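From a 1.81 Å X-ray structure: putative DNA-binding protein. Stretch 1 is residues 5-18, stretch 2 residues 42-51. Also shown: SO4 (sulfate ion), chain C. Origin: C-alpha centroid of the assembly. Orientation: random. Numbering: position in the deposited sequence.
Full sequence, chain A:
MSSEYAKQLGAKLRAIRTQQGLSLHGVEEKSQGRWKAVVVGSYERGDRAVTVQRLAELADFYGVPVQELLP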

# COMPACT_ATOMS: atom_id res chain seq x y z
N TYR A 5 2.43 -11.39 5.47
CA TYR A 5 2.41 -9.94 5.26
C TYR A 5 1.08 -9.34 5.72
O TYR A 5 1.06 -8.32 6.41
CB TYR A 5 2.63 -9.58 3.79
CG TYR A 5 2.99 -8.13 3.59
CD1 TYR A 5 4.32 -7.71 3.62
CD2 TYR A 5 2.00 -7.16 3.41
CE1 TYR A 5 4.66 -6.36 3.48
CE2 TYR A 5 2.33 -5.81 3.28
CZ TYR A 5 3.66 -5.42 3.31
OH TYR A 5 3.98 -4.09 3.16
N ALA A 6 -0.02 -9.98 5.33
CA ALA A 6 -1.35 -9.51 5.70
C ALA A 6 -1.52 -9.50 7.21
O ALA A 6 -2.08 -8.57 7.78
CB ALA A 6 -2.42 -10.39 5.06
N LYS A 7 -1.02 -10.55 7.85
CA LYS A 7 -1.10 -10.68 9.30
C LYS A 7 -0.30 -9.58 10.00
O LYS A 7 -0.78 -8.98 10.96
CB LYS A 7 -0.58 -12.05 9.73
N GLN A 8 0.90 -9.32 9.51
CA GLN A 8 1.76 -8.30 10.10
C GLN A 8 1.24 -6.88 9.86
O GLN A 8 1.36 -6.01 10.73
CB GLN A 8 3.19 -8.44 9.57
CG GLN A 8 3.92 -9.63 10.17
CD GLN A 8 5.34 -9.77 9.65
OE1 GLN A 8 6.06 -8.77 9.50
NE2 GLN A 8 5.76 -11.00 9.40
N LEU A 9 0.67 -6.65 8.68
CA LEU A 9 0.12 -5.34 8.34
C LEU A 9 -1.07 -5.09 9.27
O LEU A 9 -1.23 -3.99 9.80
CB LEU A 9 -0.34 -5.32 6.88
CG LEU A 9 -1.11 -4.09 6.39
CD1 LEU A 9 -0.24 -2.84 6.50
CD2 LEU A 9 -1.56 -4.31 4.95
N GLY A 10 -1.88 -6.12 9.46
CA GLY A 10 -3.04 -6.00 10.33
C GLY A 10 -2.64 -5.71 11.76
O GLY A 10 -3.30 -4.94 12.45
N ALA A 11 -1.55 -6.34 12.20
CA ALA A 11 -1.05 -6.15 13.56
C ALA A 11 -0.62 -4.71 13.79
O ALA A 11 -0.86 -4.15 14.86
CB ALA A 11 0.11 -7.11 13.82
N LYS A 12 0.03 -4.11 12.79
CA LYS A 12 0.46 -2.72 12.93
C LYS A 12 -0.75 -1.79 12.91
O LYS A 12 -0.77 -0.78 13.61
CB LYS A 12 1.46 -2.35 11.83
CG LYS A 12 2.80 -3.04 12.02
CD LYS A 12 3.94 -2.31 11.33
CE LYS A 12 5.28 -2.92 11.73
NZ LYS A 12 6.44 -2.30 11.04
N LEU A 13 -1.77 -2.14 12.13
CA LEU A 13 -2.98 -1.34 12.08
C LEU A 13 -3.64 -1.37 13.45
O LEU A 13 -4.14 -0.35 13.94
CB LEU A 13 -3.95 -1.89 11.02
CG LEU A 13 -3.72 -1.39 9.59
CD1 LEU A 13 -4.53 -2.23 8.61
CD2 LEU A 13 -4.12 0.07 9.49
N ARG A 14 -3.65 -2.54 14.08
CA ARG A 14 -4.24 -2.70 15.40
C ARG A 14 -3.42 -1.93 16.45
O ARG A 14 -3.98 -1.24 17.30
CB ARG A 14 -4.34 -4.18 15.79
CG ARG A 14 -4.98 -4.41 17.16
CD ARG A 14 -4.90 -5.86 17.64
NE ARG A 14 -5.83 -6.76 16.95
CZ ARG A 14 -5.55 -7.41 15.82
NH1 ARG A 14 -4.37 -7.27 15.24
NH2 ARG A 14 -6.46 -8.22 15.28
N ALA A 15 -2.10 -2.05 16.38
CA ALA A 15 -1.23 -1.37 17.32
C ALA A 15 -1.43 0.14 17.27
O ALA A 15 -1.64 0.78 18.30
CB ALA A 15 0.23 -1.72 17.03
N ILE A 16 -1.38 0.72 16.07
CA ILE A 16 -1.56 2.16 15.93
C ILE A 16 -2.92 2.62 16.44
O ILE A 16 -3.02 3.67 17.08
CB ILE A 16 -1.36 2.59 14.45
CG1 ILE A 16 0.14 2.73 14.15
CG2 ILE A 16 -2.06 3.92 14.18
CD1 ILE A 16 0.94 1.46 14.39
N ARG A 17 -3.97 1.85 16.16
CA ARG A 17 -5.31 2.20 16.63
C ARG A 17 -5.35 2.26 18.15
O ARG A 17 -5.75 3.27 18.73
CB ARG A 17 -6.33 1.18 16.15
CG ARG A 17 -7.69 1.32 16.83
CD ARG A 17 -8.72 0.37 16.24
NE ARG A 17 -8.43 -1.04 16.48
CZ ARG A 17 -8.51 -1.65 17.66
NH1 ARG A 17 -8.88 -0.97 18.74
NH2 ARG A 17 -8.26 -2.95 17.75
N THR A 18 -4.96 1.15 18.79
CA THR A 18 -4.97 1.06 20.24
C THR A 18 -4.04 2.07 20.89
O THR A 18 -4.35 2.63 21.94
CB THR A 18 -4.58 -0.36 20.71
OG1 THR A 18 -3.29 -0.70 20.16
CG2 THR A 18 -5.61 -1.38 20.24
N SER A 42 -11.55 -6.91 10.44
CA SER A 42 -11.12 -7.89 9.45
C SER A 42 -9.76 -7.52 8.86
O SER A 42 -8.96 -8.40 8.56
CB SER A 42 -12.17 -8.04 8.33
OG SER A 42 -12.37 -6.84 7.61
N TYR A 43 -9.49 -6.22 8.72
CA TYR A 43 -8.19 -5.79 8.20
C TYR A 43 -7.11 -6.16 9.23
O TYR A 43 -6.04 -6.64 8.87
CB TYR A 43 -8.11 -4.26 8.01
CG TYR A 43 -9.02 -3.64 6.97
CD1 TYR A 43 -9.37 -4.32 5.80
CD2 TYR A 43 -9.49 -2.34 7.14
CE1 TYR A 43 -10.15 -3.70 4.81
CE2 TYR A 43 -10.28 -1.71 6.17
CZ TYR A 43 -10.60 -2.40 5.01
OH TYR A 43 -11.38 -1.79 4.05
N GLU A 44 -7.42 -5.91 10.50
CA GLU A 44 -6.47 -6.18 11.57
C GLU A 44 -6.12 -7.65 11.72
O GLU A 44 -5.00 -7.99 12.12
CB GLU A 44 -7.00 -5.62 12.90
CG GLU A 44 -7.03 -4.09 12.93
CD GLU A 44 -7.53 -3.52 14.24
OE1 GLU A 44 -7.94 -4.29 15.14
OE2 GLU A 44 -7.52 -2.28 14.38
N ARG A 45 -7.07 -8.53 11.41
CA ARG A 45 -6.82 -9.97 11.51
C ARG A 45 -6.17 -10.49 10.23
O ARG A 45 -5.62 -11.59 10.21
CB ARG A 45 -8.12 -10.73 11.77
CG ARG A 45 -8.88 -10.30 13.01
CD ARG A 45 -10.05 -11.23 13.28
NE ARG A 45 -10.92 -11.36 12.11
CZ ARG A 45 -11.87 -10.50 11.77
NH1 ARG A 45 -12.10 -9.43 12.53
NH2 ARG A 45 -12.60 -10.71 10.68
N GLY A 46 -6.23 -9.68 9.17
CA GLY A 46 -5.66 -10.09 7.90
C GLY A 46 -6.63 -10.99 7.14
O GLY A 46 -6.22 -11.72 6.24
N ASP A 47 -7.90 -10.91 7.50
CA ASP A 47 -8.95 -11.72 6.87
C ASP A 47 -9.53 -11.04 5.63
O ASP A 47 -10.20 -11.68 4.82
CB ASP A 47 -10.07 -11.99 7.88
CG ASP A 47 -9.66 -12.95 8.97
OD1 ASP A 47 -10.40 -13.06 9.97
OD2 ASP A 47 -8.60 -13.61 8.83
N ARG A 48 -9.29 -9.74 5.50
CA ARG A 48 -9.78 -8.96 4.37
C ARG A 48 -8.65 -8.13 3.80
O ARG A 48 -7.88 -7.52 4.54
CB ARG A 48 -10.93 -8.06 4.82
CG ARG A 48 -11.54 -7.20 3.73
CD ARG A 48 -12.81 -6.53 4.24
NE ARG A 48 -13.43 -5.66 3.25
CZ ARG A 48 -14.61 -5.07 3.42
NH1 ARG A 48 -15.29 -5.26 4.55
NH2 ARG A 48 -15.10 -4.28 2.48
N ALA A 49 -8.54 -8.10 2.47
CA ALA A 49 -7.48 -7.35 1.81
C ALA A 49 -7.53 -5.84 2.02
O ALA A 49 -8.57 -5.21 1.86
CB ALA A 49 -7.48 -7.65 0.31
N VAL A 50 -6.38 -5.27 2.38
CA VAL A 50 -6.25 -3.83 2.58
C VAL A 50 -5.54 -3.30 1.34
O VAL A 50 -4.38 -3.63 1.11
CB VAL A 50 -5.37 -3.52 3.82
CG1 VAL A 50 -5.12 -2.02 3.91
CG2 VAL A 50 -6.05 -4.01 5.09
N THR A 51 -6.23 -2.49 0.54
CA THR A 51 -5.62 -1.93 -0.68
C THR A 51 -4.68 -0.79 -0.32
O THR A 51 -4.73 -0.27 0.79
CB THR A 51 -6.69 -1.36 -1.64
OG1 THR A 51 -7.31 -0.21 -1.04
CG2 THR A 51 -7.74 -2.40 -1.95
S SO4 C . -12.72 -2.43 0.90
O1 SO4 C . -12.32 -3.67 1.59
O2 SO4 C . -13.80 -2.72 -0.06
O3 SO4 C . -13.20 -1.44 1.89
O4 SO4 C . -11.55 -1.87 0.18
O HOH W 1 -4.17 -6.83 6.76
O HOH W 2 -2.96 -9.78 12.33
O HOH W 3 -6.74 -0.25 12.71

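Stretch 1 is helical throughout. Stretch 2 begins as the end of a helix and continues as a loop. The two pack closely, burying 480 Å² in total, and E44 gives the largest share.

The backbones meet at G10, whose CA lies 3.7 Å from the CA of E44. G10 suits this place because it has no side chain. An ideal CB would lie 2.3 Å from E44 O and 2.7 Å from Y43 O, a clash with both. The close approach allows two CA-H...O contacts, G10 CA to E44 O at 3.3 Å and E44 CA to G10 O at 3.5 Å.

E44 fits as a knob among G10, L13, R14 and R17. Its chi1 is m and its chi2 is t, so the chain is extended and carries the carboxylate to R17. A chi3 of -4° sets the carboxylate so that both oxygens are used. R17 NE donates to E44 OE2 at 2.6 Å, and R17 NH2 donates to E44 OE1 at 3.0 Å. Both bonds are nearly straight and belong to a salt bridge. R17 starts out extended, with chi1 and chi2 t, then turns at chi3 (p). The carboxylate meets the edge of its guanidinium. This pairing balances the charge of a buried arginine and a buried glutamate.

R14 also has chi1 and chi2 t, but its chi3 is m. Its guanidinium has E44 CB over one face and R45 CG near its edge. R14 NH1 donates to E44 O at 3.3 Å, a carbonyl near the end of the helix. The charge pairing of R14 NE with E44 OE1 is long, at 3.7 Å; the oxygen lies well out of the R14 guanidinium plane and no N-H of R14 points at it.

Apolar packing involves L9, L13, Y43 and V50. L13, with chi1 m and chi2 t, places CD1 4.2 Å from both Y43 CB and V50 CG2. L9, with chi1 t and chi2 p, starts sideways, but its end comes nearer and CD2 reaches V50 CB at 4.1 Å. V50 has chi1 t and points toward stretch 1.

G46 is the first residue after the helix to leave helical angles, with positive phi. These backbone angles alone call for glycine, and an ideal CB would also sit tightly, 3.2 Å from A6 O.

Three waters bridge the stretches. Water 1 donates to A6 O at 2.9 Å and Y43 O at 2.8 Å. Water 2 donates to K7 O and E44 O, both at 2.7 Å. Water 3 donates to E44 OE2 at 2.7 Å and weakly to L13 O at 2.9 Å.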